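Local coordinates for retinol dehydratase (Spodoptera frugiperda, PDB 1FMJ), which binds retinol and adenosine-3'-5'-diphosphate, and probably dehydrates retinol to anhydroretinol using a sulfotransferase-type fold, at residues T77-L82 / K179-A184. Numbering follows the deposited sequence.
With A3P (adenosine-3'-5'-diphosphate), chain G.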
loop_
_atom_site.group_PDB
_atom_site.type_symbol
_atom_site.label_atom_id
_atom_site.label_comp_id
_atom_site.label_asym_id
_atom_site.label_seq_id
_atom_site.Cartn_x
_atom_site.Cartn_y
_atom_site.Cartn_z
ATOM N N THR A 77 1.227 -7.214 -1.173
ATOM C CA THR A 77 1.891 -8.315 -0.469
ATOM C C THR A 77 2.158 -9.519 -1.361
ATOM O O THR A 77 3.267 -10.052 -1.364
ATOM C CB THR A 77 1.081 -8.769 0.755
ATOM O OG1 THR A 77 0.639 -7.618 1.485
ATOM C CG2 THR A 77 1.952 -9.624 1.673
ATOM N N MET A 78 1.143 -9.946 -2.112
ATOM C CA MET A 78 1.269 -11.076 -3.030
ATOM C C MET A 78 2.410 -10.811 -3.985
ATOM O O MET A 78 3.314 -11.630 -4.152
ATOM C CB MET A 78 0.015 -11.229 -3.884
ATOM C CG MET A 78 -1.254 -11.434 -3.125
ATOM S SD MET A 78 -2.616 -11.353 -4.254
ATOM C CE MET A 78 -2.404 -12.913 -5.131
ATOM N N THR A 79 2.331 -9.654 -4.633
ATOM C CA THR A 79 3.324 -9.232 -5.607
ATOM C C THR A 79 4.718 -9.214 -4.996
ATOM O O THR A 79 5.678 -9.666 -5.618
ATOM C CB THR A 79 2.997 -7.827 -6.145
ATOM O OG1 THR A 79 1.657 -7.808 -6.642
ATOM C CG2 THR A 79 3.955 -7.447 -7.276
ATOM N N GLN A 80 4.836 -8.691 -3.779
ATOM C CA GLN A 80 6.142 -8.644 -3.123
ATOM C C GLN A 80 6.739 -10.038 -2.990
ATOM O O GLN A 80 7.926 -10.233 -3.214
ATOM C CB GLN A 80 6.036 -8.030 -1.732
ATOM C CG GLN A 80 5.881 -6.533 -1.736
ATOM C CD GLN A 80 5.730 -5.978 -0.351
ATOM O OE1 GLN A 80 6.666 -6.003 0.442
ATOM N NE2 GLN A 80 4.543 -5.475 -0.045
ATOM N N GLU A 81 5.906 -10.998 -2.616
ATOM C CA GLU A 81 6.366 -12.368 -2.433
ATOM C C GLU A 81 6.779 -12.981 -3.755
ATOM O O GLU A 81 7.850 -13.589 -3.854
ATOM C CB GLU A 81 5.275 -13.214 -1.780
ATOM C CG GLU A 81 5.716 -14.635 -1.429
ATOM C CD GLU A 81 6.683 -14.704 -0.253
ATOM O OE1 GLU A 81 7.031 -15.832 0.154
ATOM O OE2 GLU A 81 7.093 -13.644 0.269
ATOM N N LEU A 82 5.929 -12.826 -4.769
ATOM C CA LEU A 82 6.226 -13.362 -6.091
ATOM C C LEU A 82 7.542 -12.784 -6.596
ATOM O O LEU A 82 8.447 -13.519 -6.996
ATOM C CB LEU A 82 5.113 -13.003 -7.080
ATOM C CG LEU A 82 3.751 -13.655 -6.866
ATOM C CD1 LEU A 82 2.744 -13.090 -7.875
ATOM C CD2 LEU A 82 3.884 -15.158 -7.017
ATOM N N LYS A 179 13.121 -1.021 -11.989
ATOM C CA LYS A 179 11.963 -1.740 -12.480
ATOM C C LYS A 179 10.874 -1.596 -11.422
ATOM O O LYS A 179 11.161 -1.525 -10.222
ATOM C CB LYS A 179 12.304 -3.212 -12.718
ATOM C CG LYS A 179 13.270 -3.404 -13.875
ATOM C CD LYS A 179 13.552 -4.860 -14.161
ATOM C CE LYS A 179 14.593 -4.984 -15.258
ATOM N NZ LYS A 179 14.176 -4.246 -16.492
ATOM N N MET A 180 9.628 -1.536 -11.867
ATOM C CA MET A 180 8.499 -1.377 -10.961
ATOM C C MET A 180 7.296 -2.188 -11.399
ATOM O O MET A 180 6.995 -2.277 -12.593
ATOM C CB MET A 180 8.101 0.105 -10.873
ATOM C CG MET A 180 6.758 0.374 -10.159
ATOM S SD MET A 180 6.357 2.154 -9.986
ATOM C CE MET A 180 7.585 2.632 -8.774
ATOM N N VAL A 181 6.623 -2.801 -10.427
ATOM C CA VAL A 181 5.408 -3.560 -10.694
ATOM C C VAL A 181 4.338 -2.806 -9.925
ATOM O O VAL A 181 4.407 -2.693 -8.704
ATOM C CB VAL A 181 5.481 -5.008 -10.166
ATOM C CG1 VAL A 181 4.207 -5.757 -10.551
ATOM C CG2 VAL A 181 6.690 -5.716 -10.756
ATOM N N TYR A 182 3.357 -2.273 -10.638
ATOM C CA TYR A 182 2.305 -1.519 -9.994
ATOM C C TYR A 182 0.998 -2.282 -10.052
ATOM O O TYR A 182 0.567 -2.737 -11.118
ATOM C CB TYR A 182 2.145 -0.160 -10.666
ATOM C CG TYR A 182 1.071 0.709 -10.063
ATOM C CD1 TYR A 182 1.390 1.728 -9.174
ATOM C CD2 TYR A 182 -0.270 0.529 -10.409
ATOM C CE1 TYR A 182 0.400 2.563 -8.640
ATOM C CE2 TYR A 182 -1.264 1.347 -9.884
ATOM C CZ TYR A 182 -0.924 2.365 -9.006
ATOM O OH TYR A 182 -1.910 3.202 -8.530
ATOM N N LEU A 183 0.372 -2.418 -8.893
ATOM C CA LEU A 183 -0.896 -3.122 -8.791
ATOM C C LEU A 183 -2.074 -2.178 -8.609
ATOM O O LEU A 183 -1.994 -1.200 -7.853
ATOM C CB LEU A 183 -0.858 -4.110 -7.626
ATOM C CG LEU A 183 -0.563 -5.576 -7.972
ATOM C CD1 LEU A 183 -1.680 -6.132 -8.842
ATOM C CD2 LEU A 183 0.781 -5.688 -8.683
ATOM N N ALA A 184 -3.154 -2.481 -9.326
ATOM C CA ALA A 184 -4.400 -1.725 -9.272
ATOM C C ALA A 184 -5.497 -2.742 -8.986
ATOM O O ALA A 184 -5.360 -3.923 -9.302
ATOM C CB ALA A 184 -4.671 -1.016 -10.591
HETATM P P1 A3P G . -8.996 -8.180 1.088
HETATM O O1P A3P G . -9.074 -7.203 2.188
HETATM O O2P A3P G . -9.025 -9.568 1.593
HETATM O O3P A3P G . -10.099 -7.972 0.137
HETATM P P2 A3P G . -2.106 -5.205 -0.013
HETATM O O4P A3P G . -1.098 -6.269 0.125
HETATM O O5P A3P G . -1.755 -4.292 -1.122
HETATM O O6P A3P G . -2.233 -4.461 1.272
HETATM O "O5'" A3P G . -3.501 -5.866 -0.350
HETATM C "C5'" A3P G . -4.129 -6.778 0.536
HETATM C "C4'" A3P G . -5.312 -7.476 -0.142
HETATM O "O4'" A3P G . -4.793 -8.630 -0.864
HETATM C "C3'" A3P G . -6.314 -8.044 0.864
HETATM O "O3'" A3P G . -7.639 -7.955 0.291
HETATM C "C2'" A3P G . -5.757 -9.436 1.083
HETATM O "O2'" A3P G . -6.566 -10.380 1.778
HETATM C "C1'" A3P G . -5.406 -9.816 -0.347
HETATM N N9 A3P G . -4.469 -10.945 -0.419
HETATM C C8 A3P G . -3.284 -11.153 0.268
HETATM N N7 A3P G . -2.668 -12.268 -0.021
HETATM C C5 A3P G . -3.493 -12.856 -0.970
HETATM C C6 A3P G . -3.422 -14.086 -1.713
HETATM N N6 A3P G . -2.421 -14.962 -1.585
HETATM N N1 A3P G . -4.448 -14.374 -2.612
HETATM C C2 A3P G . -5.494 -13.500 -2.775
HETATM N N3 A3P G . -5.672 -12.307 -2.128
HETATM C C4 A3P G . -4.628 -12.046 -1.235
#
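T79 meets V181 and L183 where helix 76-87 lies against the central parallel sheet of the sulfotransferase domain. The apolar part is small: the methyl CG2 of T79 rests on CG1 of V181 (3.7 Å), the two side chains lying aslant to each other. On strand 179-184, V181 and L183 alternate with Y182, whose side chain leaves the backbone away from the helix. Valine suits its place by offering a compact methyl close to the strand, leucine by reaching further with its branched end. L183 runs past T79 the opposite way, bringing CD2 unusually close to OG1, at 3.1 Å.

Threonine suits position 79 because it offers the strand a methyl and still keeps a hydroxyl for polar partners. That buried OG1 is hydrogen-bonded to the carbonyl of G75, one turn back, and to the phenol of Y251.

The first turn of the helix also grips adenosine-3'-5'-diphosphate. T77 bonds O4P of the 5'-phosphate through its backbone N (2.8 Å, nearly straight at 167°). Its OG1 donates to the same oxygen (2.6 Å), because chi1 at -45° sets it beside that N. Methionine's flexible, polarisable thioether suits M78 to lying over one face of the adenine. CG lies 3.4 Å from C5 and SD is over C4, while the bend at chi3 (72°) carries CE near N1. Replacing M78 with alanine removes CG, SD and CE and would probably strip much of the cover from this adenine face, leaving the base freer to shift.

The chemistry is thus divided: T79, which also touches V68 of strand 66-70, helps seat the helix on the sheet, while the N-terminal turn, in the P-loop manner, presents N-H and hydroxyl donors to phosphate, where the helix dipole would probably help to stabilise its negative charge.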